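Local coordinates for FtsZ-like protein of unknown function (Nostoc punctiforme, PDB 3C8L), which is of unknown function, belongs by sequence to the Lin0512 family of conserved hypothetical proteins, and forms a four-chain assembly in the crystal, at residues I9-Q17 with R28-N37; N52-P63 with F79-G90. All blocks are in the same frame, centred on the assembly; numbering follows the deposited sequence. Where two conformers were deposited one is given.

In the fold
Interaction 1 comes first along the chain: strand 4-16 turns through a short loop into helix 22-34, which doubles back over the strand, so the contact of 9-17 with 28-37 closes a compact strand-helix unit. Only after that does interaction 2 open. Strand 55-62 leads through helix 70-74 into strand 81-94, and 52-63 meets 79-90 side by side. The two loops follow one another without nesting or crossing. Strand 107-120 later joins them by pairing antiparallel with strand 4-16 and with both strands of interaction 2. A direct junction also exists, because V30 CG2 on the helix packs at 3.7 Å from V58 CG1 on the sheet.

Interaction 1 (I9-Q17 with R28-N37); sequences IEMGMGIDQ and RAVRNAIAHN. With IMD (imidazole), chain F.
E10 and N37 meet from opposite directions at one end of the contact, where N37 ND2 donates to E10 OE1 over 2.8 Å. E10 OE1 accepts through its anti lone pair and lies close to the N37 amide plane, although the two flat groups are turned 46° apart. A water on the same oxygen continues to I34 O, while OE2 accepts a bond from N1 of an imidazole probably left by crystallisation. At the far end R28, its chain extended from CG to NE, reaches along the strand. Its NH1 points in the guanidinium plane at I15 O, 2.9 Å away, and shares a water with Q17 N. Between these ends, in the conformer described, N32 OD1 accepts from M13 N at 3.0 Å, with CG anti to the backbone N (chi1 -176°).

The middle is a helix packed on a sheet face, near antiparallel to its strand at 143°, with glycines beneath it. G12 and G14 let the helix come within 3.8 Å, CA to CA, of A33 and A29 respectively. A33 CB settles 3.5 Å from G12 N, and A29 CB lies similarly close to G14 N. The axes thus approach to 5.5 Å. One edge of the strand pairs with strand 107-120; M11, M13 and I15 point away from the helix and pack on the fourth subunit. The R28 bond is consistent with setting the helix along the strand, whereas E10-N37 joins the strand to the chain after the helix.

Interaction 2 (N52-P63 with F79-G90); sequences NEMIIEVQVAVP and FGRKTLTVESGG
Q59 and E87 reach each other through contrasting first torsions: Q59 sends CG anti to its backbone N (chi1 180°), whereas E87 tucks CG between backbone N and carbonyl carbon (chi1 70°), and both chains then run extended. Q59 NE2 consequently donates to E87 OE2 over 2.9 Å. E87 OE2 lies in the Q59 amide plane, whereas NE2 meets it from above the carboxylate plane. A water bound by T85 OG1 donates to both E87 OE2 and V60 O, stitching side chains to backbone. Q59 NE2 has a further partner in I92 O of the fourth subunit.

The backbones form a parallel pair in steady register from I55 with R81 to A61 with E87, inclined at 23°. This is the adjacent-strand arrangement of a beta-alpha-beta unit, with helix 70-74 in the connection. V58 illustrates the bonding: its N donates to T83 O at 2.8 Å and its O accepts from T85 N. The face bearing I56, V58, V60, L84 and V86 is largely apolar, with K82 as a polar member whose NZ bonds to L77 O. L84 CD1 rests 3.6 Å from V58 CG1 and 3.9 Å from V60 CG2, and V86 CG1 adjoins V60 and V62; L74 of helix 70-74 packs on V58, and A26 of helix 22-34 on V60.

Before the ladder begins, N52 OD1 accepts from G80 N at 2.9 Å, its amide nearly perpendicular to the F79 ring. M54 CE comes to the edge of that ring, 3.8 Å from F79 CE1, and I56 CD1 also touches it. G80 has a positive phi, a conformation suited to glycine. On the opposite side of the sheet, the R81 guanidinium lays one face over E53 O, and a water ties its NE to N52 O.

Interaction 1 (I9-Q17 with R28-N37)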
loop_
_atom_site.group_PDB
_atom_site.type_symbol
_atom_site.label_atom_id
_atom_site.label_comp_id
_atom_site.label_asym_id
_atom_site.label_seq_id
_atom_site.Cartn_x
_atom_site.Cartn_y
_atom_site.Cartn_z
ATOM N N ILE A 9 9.855 -2.059 12.384
ATOM C CA ILE A 9 9.007 -0.857 12.308
ATOM C C ILE A 9 8.161 -1.018 11.046
ATOM O O ILE A 9 8.701 -1.210 9.953
ATOM C CB ILE A 9 9.826 0.452 12.271
ATOM C CG1 ILE A 9 10.830 0.534 13.434
ATOM C CG2 ILE A 9 8.907 1.649 12.254
ATOM C CD1 ILE A 9 11.822 1.670 13.309
ATOM N N GLU A 10 6.839 -0.984 11.193
ATOM C CA GLU A 10 5.878 -1.147 10.111
ATOM C C GLU A 10 5.139 0.172 9.952
ATOM O O GLU A 10 4.542 0.669 10.912
ATOM C CB GLU A 10 4.892 -2.252 10.500
ATOM C CG GLU A 10 5.535 -3.564 10.768
ATOM C CD GLU A 10 4.547 -4.543 11.364
ATOM O OE1 GLU A 10 3.780 -5.175 10.626
ATOM O OE2 GLU A 10 4.555 -4.661 12.615
HETATM N N MSE A 11 5.138 0.734 8.749
HETATM C CA MSE A 11 4.559 2.043 8.500
HETATM C C MSE A 11 3.369 1.969 7.557
HETATM O O MSE A 11 3.319 1.168 6.613
HETATM C CB MSE A 11 5.655 2.981 7.976
HETATM C CG MSE A 11 6.656 3.345 9.123
HETATM SE SE MSE A 11 8.402 3.920 8.575
HETATM C CE MSE A 11 9.112 2.157 8.041
ATOM N N GLY A 12 2.409 2.854 7.782
ATOM C CA GLY A 12 1.186 2.894 7.001
ATOM C C GLY A 12 0.525 4.247 6.992
ATOM O O GLY A 12 0.816 5.089 7.856
HETATM N N MSE A 13 -0.376 4.430 6.031
HETATM C CA MSE A 13 -1.128 5.670 5.845
HETATM C C MSE A 13 -2.624 5.349 5.927
HETATM O O MSE A 13 -3.060 4.315 5.405
HETATM C CB MSE A 13 -0.818 6.268 4.458
HETATM C CG MSE A 13 -1.555 7.563 4.127
HETATM SE SE MSE A 13 -1.128 8.299 2.410
HETATM C CE MSE A 13 -1.738 6.939 1.412
ATOM N N GLY A 14 -3.390 6.258 6.512
ATOM C CA GLY A 14 -4.840 6.124 6.636
ATOM C C GLY A 14 -5.489 7.463 6.334
ATOM O O GLY A 14 -4.926 8.521 6.619
ATOM N N ILE A 15 -6.671 7.403 5.748
ATOM C CA ILE A 15 -7.348 8.588 5.293
ATOM C C ILE A 15 -8.803 8.646 5.692
ATOM O O ILE A 15 -9.522 7.673 5.507
ATOM C CB ILE A 15 -7.273 8.665 3.732
ATOM C CG1 ILE A 15 -5.824 8.486 3.232
ATOM C CG2 ILE A 15 -7.887 9.991 3.217
ATOM C CD1 ILE A 15 -5.666 8.361 1.718
ATOM N N ASP A 16 -9.187 9.793 6.249
ATOM C CA ASP A 16 -10.586 10.128 6.564
ATOM C C ASP A 16 -11.015 11.029 5.413
ATOM O O ASP A 16 -10.678 12.209 5.413
ATOM C CB ASP A 16 -10.675 10.914 7.882
ATOM C CG ASP A 16 -11.986 11.668 8.043
ATOM O OD1 ASP A 16 -13.024 11.199 7.495
ATOM O OD2 ASP A 16 -11.975 12.713 8.755
ATOM N N GLN A 17 -11.752 10.503 4.443
ATOM C CA GLN A 17 -12.138 11.305 3.278
ATOM C C GLN A 17 -13.274 12.276 3.545
ATOM O O GLN A 17 -13.412 13.267 2.846
ATOM C CB GLN A 17 -12.489 10.412 2.083
ATOM C CG GLN A 17 -11.332 9.541 1.628
ATOM C CD GLN A 17 -11.493 8.958 0.238
ATOM O OE1 GLN A 17 -12.341 9.391 -0.550
ATOM N NE2 GLN A 17 -10.640 8.005 -0.100
ATOM N N ARG A 28 -7.122 3.664 10.542
ATOM C CA ARG A 28 -6.846 3.093 9.218
ATOM C C ARG A 28 -5.343 3.047 8.958
ATOM O O ARG A 28 -4.857 2.110 8.317
ATOM C CB ARG A 28 -7.530 3.884 8.140
ATOM C CG ARG A 28 -9.029 3.647 8.122
ATOM C CD ARG A 28 -9.773 4.545 7.174
ATOM N NE ARG A 28 -11.201 4.202 7.124
ATOM C CZ ARG A 28 -12.144 4.923 6.547
ATOM N NH1 ARG A 28 -11.848 6.064 5.962
ATOM N NH2 ARG A 28 -13.419 4.505 6.584
ATOM N N ALA A 29 -4.598 4.042 9.444
ATOM C CA ALA A 29 -3.149 4.056 9.278
ATOM C C ALA A 29 -2.475 2.880 10.005
ATOM O O ALA A 29 -1.584 2.226 9.459
ATOM C CB ALA A 29 -2.560 5.383 9.740
ATOM N N VAL A 30 -2.886 2.602 11.242
ATOM C CA VAL A 30 -2.362 1.467 11.998
ATOM C C VAL A 30 -2.723 0.151 11.276
ATOM O O VAL A 30 -1.874 -0.741 11.119
ATOM C CB VAL A 30 -2.891 1.473 13.453
ATOM C CG1 VAL A 30 -2.465 0.211 14.206
ATOM C CG2 VAL A 30 -2.392 2.722 14.187
ATOM N N ARG A 31 -3.971 0.034 10.820
ATOM C CA ARG A 31 -4.395 -1.173 10.098
ATOM C C ARG A 31 -3.523 -1.371 8.862
ATOM O O ARG A 31 -3.035 -2.472 8.601
ATOM C CB ARG A 31 -5.862 -1.088 9.667
ATOM C CG ARG A 31 -6.272 -2.301 8.762
ATOM C CD ARG A 31 -7.730 -2.356 8.509
ATOM N NE ARG A 31 -8.167 -1.231 7.707
ATOM C CZ ARG A 31 -9.428 -0.822 7.618
ATOM N NH1 ARG A 31 -10.385 -1.407 8.325
ATOM N NH2 ARG A 31 -9.717 0.218 6.856
ATOM N N ASN A 32 -3.349 -0.316 8.067
ATOM C CA ASN A 32 -2.521 -0.315 6.805
ATOM C C ASN A 32 -1.098 -0.683 7.117
ATOM O O ASN A 32 -0.434 -1.342 6.320
ATOM C CB ASN A 32 -2.491 1.113 6.112
ATOM C CG ASN A 32 -1.693 1.198 4.688
ATOM O OD1 ASN A 32 -0.614 1.871 4.549
ATOM N ND2 ASN A 32 -2.273 0.594 3.647
ATOM N N ALA A 33 -0.597 -0.241 8.269
ATOM C CA ALA A 33 0.795 -0.492 8.614
ATOM C C ALA A 33 1.110 -1.976 8.813
ATOM O O ALA A 33 2.207 -2.443 8.488
ATOM C CB ALA A 33 1.184 0.291 9.870
ATOM N N ILE A 34 0.154 -2.698 9.396
ATOM C CA ILE A 34 0.390 -4.070 9.743
ATOM C C ILE A 34 -0.292 -5.119 8.873
ATOM O O ILE A 34 0.072 -6.296 8.933
ATOM C CB ILE A 34 0.015 -4.327 11.245
ATOM C CG1 ILE A 34 -1.504 -4.289 11.452
ATOM C CG2 ILE A 34 0.771 -3.368 12.177
ATOM C CD1 ILE A 34 -1.991 -4.641 12.872
ATOM N N ALA A 35 -1.241 -4.704 8.043
ATOM C CA ALA A 35 -2.059 -5.656 7.294
ATOM C C ALA A 35 -1.334 -6.556 6.342
ATOM O O ALA A 35 -1.802 -7.661 6.053
ATOM C CB ALA A 35 -3.169 -4.892 6.514
ATOM N N HIS A 36 -0.231 -6.066 5.796
ATOM C CA HIS A 36 0.497 -6.809 4.780
ATOM C C HIS A 36 1.700 -7.533 5.282
ATOM O O HIS A 36 2.502 -8.002 4.477
ATOM C CB HIS A 36 0.817 -5.947 3.561
ATOM C CG HIS A 36 -0.375 -5.432 2.821
ATOM N ND1 HIS A 36 -0.246 -4.491 1.819
ATOM C CD2 HIS A 36 -1.702 -5.657 2.965
ATOM C CE1 HIS A 36 -1.441 -4.198 1.343
ATOM N NE2 HIS A 36 -2.342 -4.877 2.031
ATOM N N ASN A 37 1.832 -7.642 6.605
ATOM C CA ASN A 37 2.920 -8.385 7.214
ATOM C C ASN A 37 2.387 -9.415 8.190
ATOM O O ASN A 37 1.317 -9.238 8.738
ATOM C CB ASN A 37 3.850 -7.458 8.026
ATOM C CG ASN A 37 4.372 -6.301 7.235
ATOM O OD1 ASN A 37 4.830 -6.459 6.112
ATOM N ND2 ASN A 37 4.320 -5.127 7.835
HETATM N N1 IMD F . 2.745 -5.899 13.879
HETATM C C2 IMD F . 1.909 -6.768 13.350
HETATM N N3 IMD F . 1.041 -7.170 14.308
HETATM C C4 IMD F . 1.346 -6.531 15.438
HETATM C C5 IMD F . 2.439 -5.728 15.188
HETATM O O HOH W 1 1.967 -7.476 10.662
HETATM O O HOH W 2 2.026 0.456 4.209
HETATM O O HOH W 3 -13.505 8.183 4.658
#

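Interaction 2 (N52-P63 with F79-G90)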
loop_
_atom_site.group_PDB
_atom_site.type_symbol
_atom_site.label_atom_id
_atom_site.label_comp_id
_atom_site.label_asym_id
_atom_site.label_seq_id
_atom_site.Cartn_x
_atom_site.Cartn_y
_atom_site.Cartn_z
ATOM N N ASN A 52 1.328 -12.111 22.427
ATOM C CA ASN A 52 0.658 -11.097 23.264
ATOM C C ASN A 52 1.608 -10.454 24.278
ATOM O O ASN A 52 1.254 -9.450 24.908
ATOM C CB ASN A 52 -0.540 -11.701 23.969
ATOM C CG ASN A 52 -1.448 -10.642 24.600
ATOM O OD1 ASN A 52 -1.870 -9.693 23.931
ATOM N ND2 ASN A 52 -1.756 -10.812 25.877
ATOM N N GLU A 53 2.791 -11.044 24.454
ATOM C CA GLU A 53 3.801 -10.480 25.327
ATOM C C GLU A 53 4.661 -9.430 24.622
ATOM O O GLU A 53 5.435 -8.756 25.288
ATOM C CB GLU A 53 4.692 -11.580 25.899
ATOM C CG GLU A 53 3.923 -12.507 26.787
ATOM C CD GLU A 53 4.743 -13.675 27.295
ATOM O OE1 GLU A 53 5.904 -13.844 26.853
ATOM O OE2 GLU A 53 4.202 -14.422 28.139
HETATM N N MSE A 54 4.561 -9.293 23.301
HETATM C CA MSE A 54 5.405 -8.321 22.639
HETATM C C MSE A 54 5.018 -6.902 22.970
HETATM O O MSE A 54 3.847 -6.599 23.166
HETATM C CB MSE A 54 5.439 -8.485 21.126
HETATM C CG MSE A 54 5.991 -9.803 20.678
HETATM SE SE MSE A 54 6.504 -9.727 18.854
HETATM C CE MSE A 54 4.793 -8.997 18.161
ATOM N N ILE A 55 6.024 -6.042 23.004
ATOM C CA ILE A 55 5.852 -4.636 23.277
ATOM C C ILE A 55 5.610 -4.004 21.911
ATOM O O ILE A 55 6.428 -4.191 20.981
ATOM C CB ILE A 55 7.127 -4.021 23.906
ATOM C CG1 ILE A 55 7.363 -4.657 25.279
ATOM C CG2 ILE A 55 6.951 -2.541 23.996
ATOM C CD1 ILE A 55 8.717 -4.338 25.863
ATOM N N ILE A 56 4.492 -3.305 21.778
ATOM C CA ILE A 56 4.154 -2.642 20.533
ATOM C C ILE A 56 3.910 -1.162 20.798
ATOM O O ILE A 56 3.004 -0.794 21.528
ATOM C CB ILE A 56 2.931 -3.274 19.846
ATOM C CG1 ILE A 56 3.126 -4.797 19.703
ATOM C CG2 ILE A 56 2.723 -2.600 18.478
ATOM C CD1 ILE A 56 1.932 -5.515 19.057
ATOM N N GLU A 57 4.727 -0.301 20.202
ATOM C CA GLU A 57 4.582 1.134 20.335
ATOM C C GLU A 57 4.071 1.687 19.005
ATOM O O GLU A 57 4.652 1.409 17.943
ATOM C CB GLU A 57 5.915 1.800 20.658
ATOM C CG GLU A 57 6.519 1.471 21.995
ATOM C CD GLU A 57 7.915 2.155 22.136
ATOM O OE1 GLU A 57 8.328 2.932 21.241
ATOM O OE2 GLU A 57 8.556 1.848 23.100
ATOM N N VAL A 58 3.060 2.544 19.083
ATOM C CA VAL A 58 2.463 3.143 17.912
ATOM C C VAL A 58 2.703 4.643 17.948
ATOM O O VAL A 58 2.432 5.282 18.969
ATOM C CB VAL A 58 0.949 2.862 17.834
ATOM C CG1 VAL A 58 0.347 3.464 16.561
ATOM C CG2 VAL A 58 0.684 1.367 17.888
ATOM N N GLN A 59 3.240 5.190 16.848
ATOM C CA GLN A 59 3.474 6.617 16.693
ATOM C C GLN A 59 2.603 7.087 15.536
ATOM O O GLN A 59 2.770 6.588 14.409
ATOM C CB GLN A 59 4.951 6.878 16.357
ATOM C CG GLN A 59 5.295 8.347 16.173
ATOM C CD GLN A 59 6.661 8.595 15.532
ATOM O OE1 GLN A 59 7.403 7.665 15.232
ATOM N NE2 GLN A 59 6.988 9.866 15.337
ATOM N N VAL A 60 1.647 7.986 15.820
ATOM C CA VAL A 60 0.766 8.550 14.805
ATOM C C VAL A 60 0.964 10.044 14.622
ATOM O O VAL A 60 1.140 10.767 15.607
ATOM C CB VAL A 60 -0.735 8.300 15.170
ATOM C CG1 VAL A 60 -1.688 9.172 14.329
ATOM C CG2 VAL A 60 -1.077 6.811 15.000
ATOM N N ALA A 61 0.989 10.498 13.365
ATOM C CA ALA A 61 1.033 11.915 13.025
ATOM C C ALA A 61 -0.197 12.167 12.159
ATOM O O ALA A 61 -0.440 11.447 11.178
ATOM C CB ALA A 61 2.321 12.318 12.360
ATOM N N VAL A 62 -0.974 13.187 12.517
ATOM C CA VAL A 62 -2.218 13.463 11.816
ATOM C C VAL A 62 -2.652 14.897 12.139
ATOM O O VAL A 62 -2.233 15.445 13.163
ATOM C CB VAL A 62 -3.334 12.464 12.351
ATOM C CG1 VAL A 62 -3.599 12.697 13.867
ATOM C CG2 VAL A 62 -4.630 12.536 11.581
ATOM N N PRO A 63 -3.469 15.519 11.266
ATOM C CA PRO A 63 -4.018 16.820 11.649
ATOM C C PRO A 63 -4.986 16.640 12.839
ATOM O O PRO A 63 -5.629 15.595 12.967
ATOM C CB PRO A 63 -4.722 17.312 10.383
ATOM C CG PRO A 63 -4.243 16.431 9.288
ATOM C CD PRO A 63 -3.797 15.170 9.873
ATOM N N PHE A 79 -2.969 -7.827 19.441
ATOM C CA PHE A 79 -2.391 -8.340 20.660
ATOM C C PHE A 79 -1.247 -7.430 21.033
ATOM O O PHE A 79 -0.927 -6.466 20.309
ATOM C CB PHE A 79 -1.848 -9.752 20.424
ATOM C CG PHE A 79 -0.977 -9.868 19.215
ATOM C CD1 PHE A 79 0.294 -9.311 19.167
ATOM C CD2 PHE A 79 -1.441 -10.561 18.092
ATOM C CE1 PHE A 79 1.065 -9.410 18.005
ATOM C CE2 PHE A 79 -0.662 -10.688 16.966
ATOM C CZ PHE A 79 0.571 -10.102 16.911
ATOM N N GLY A 80 -0.666 -7.728 22.194
ATOM C CA GLY A 80 0.524 -7.049 22.681
ATOM C C GLY A 80 0.318 -6.062 23.818
ATOM O O GLY A 80 -0.806 -5.748 24.204
ATOM N N ARG A 81 1.441 -5.552 24.314
ATOM C CA ARG A 81 1.516 -4.552 25.392
ATOM C C ARG A 81 1.696 -3.271 24.608
ATOM O O ARG A 81 2.807 -2.978 24.136
ATOM C CB ARG A 81 2.676 -4.882 26.301
ATOM C CG ARG A 81 2.498 -6.222 27.008
ATOM C CD ARG A 81 3.680 -6.619 27.864
ATOM N NE ARG A 81 3.427 -7.892 28.507
ATOM C CZ ARG A 81 4.264 -8.496 29.350
ATOM N NH1 ARG A 81 5.407 -7.933 29.717
ATOM N NH2 ARG A 81 3.902 -9.646 29.860
ATOM N N LYS A 82 0.603 -2.512 24.514
ATOM C CA LYS A 82 0.479 -1.402 23.568
ATOM C C LYS A 82 0.535 -0.009 24.107
ATOM O O LYS A 82 -0.083 0.279 25.135
ATOM C CB LYS A 82 -0.925 -1.481 22.913
ATOM C CG LYS A 82 -1.343 -2.799 22.374
ATOM C CD LYS A 82 -2.822 -2.829 21.936
ATOM C CE LYS A 82 -3.360 -4.189 21.680
ATOM N NZ LYS A 82 -4.833 -4.124 21.412
ATOM N N THR A 83 1.216 0.883 23.384
ATOM C CA THR A 83 1.227 2.283 23.738
ATOM C C THR A 83 1.040 3.107 22.466
ATOM O O THR A 83 1.385 2.652 21.348
ATOM C CB THR A 83 2.493 2.737 24.432
ATOM O OG1 THR A 83 3.597 2.619 23.537
ATOM C CG2 THR A 83 2.768 1.960 25.691
ATOM N N LEU A 84 0.536 4.322 22.630
ATOM C CA LEU A 84 0.321 5.251 21.531
ATOM C C LEU A 84 0.814 6.659 21.838
ATOM O O LEU A 84 0.686 7.139 22.973
ATOM C CB LEU A 84 -1.206 5.390 21.222
ATOM C CG LEU A 84 -1.646 6.367 20.124
ATOM C CD1 LEU A 84 -1.143 5.909 18.751
ATOM C CD2 LEU A 84 -3.177 6.502 20.111
ATOM N N THR A 85 1.417 7.284 20.828
ATOM C CA THR A 85 1.702 8.711 20.870
ATOM C C THR A 85 1.000 9.293 19.626
ATOM O O THR A 85 0.911 8.619 18.573
ATOM C CB THR A 85 3.182 9.079 20.872
ATOM O OG1 THR A 85 3.787 8.709 19.636
ATOM C CG2 THR A 85 3.896 8.435 22.054
ATOM N N VAL A 86 0.459 10.499 19.755
ATOM C CA VAL A 86 -0.169 11.202 18.650
ATOM C C VAL A 86 0.465 12.589 18.602
ATOM O O VAL A 86 0.605 13.256 19.638
ATOM C CB VAL A 86 -1.699 11.320 18.792
ATOM C CG1 VAL A 86 -2.309 11.773 17.498
ATOM C CG2 VAL A 86 -2.302 9.948 19.139
ATOM N N GLU A 87 0.842 13.027 17.407
ATOM C CA GLU A 87 1.461 14.313 17.189
ATOM C C GLU A 87 0.921 14.943 15.914
ATOM O O GLU A 87 0.312 14.271 15.073
ATOM C CB GLU A 87 2.995 14.145 17.082
ATOM C CG GLU A 87 3.449 13.425 15.801
ATOM C CD GLU A 87 4.884 12.989 15.861
ATOM O OE1 GLU A 87 5.767 13.790 15.488
ATOM O OE2 GLU A 87 5.147 11.898 16.388
ATOM N N SER A 88 1.110 16.254 15.775
ATOM C CA SER A 88 0.660 16.975 14.581
ATOM C C SER A 88 1.573 16.624 13.398
ATOM O O SER A 88 2.786 16.664 13.510
ATOM C CB SER A 88 0.652 18.479 14.818
ATOM O OG SER A 88 0.128 19.154 13.695
ATOM N N GLY A 89 0.959 16.334 12.262
ATOM C CA GLY A 89 1.662 15.913 11.055
ATOM C C GLY A 89 0.652 15.375 10.079
ATOM O O GLY A 89 -0.520 15.754 10.079
ATOM N N GLY A 90 1.087 14.432 9.262
ATOM C CA GLY A 90 0.207 13.931 8.238
ATOM C C GLY A 90 -0.064 15.042 7.219
ATOM O O GLY A 90 0.854 15.808 6.851
HETATM O O HOH W 4 1.310 -9.472 27.709
HETATM O O HOH W 5 4.069 4.900 21.297
HETATM O O HOH W 6 3.188 10.523 17.676
#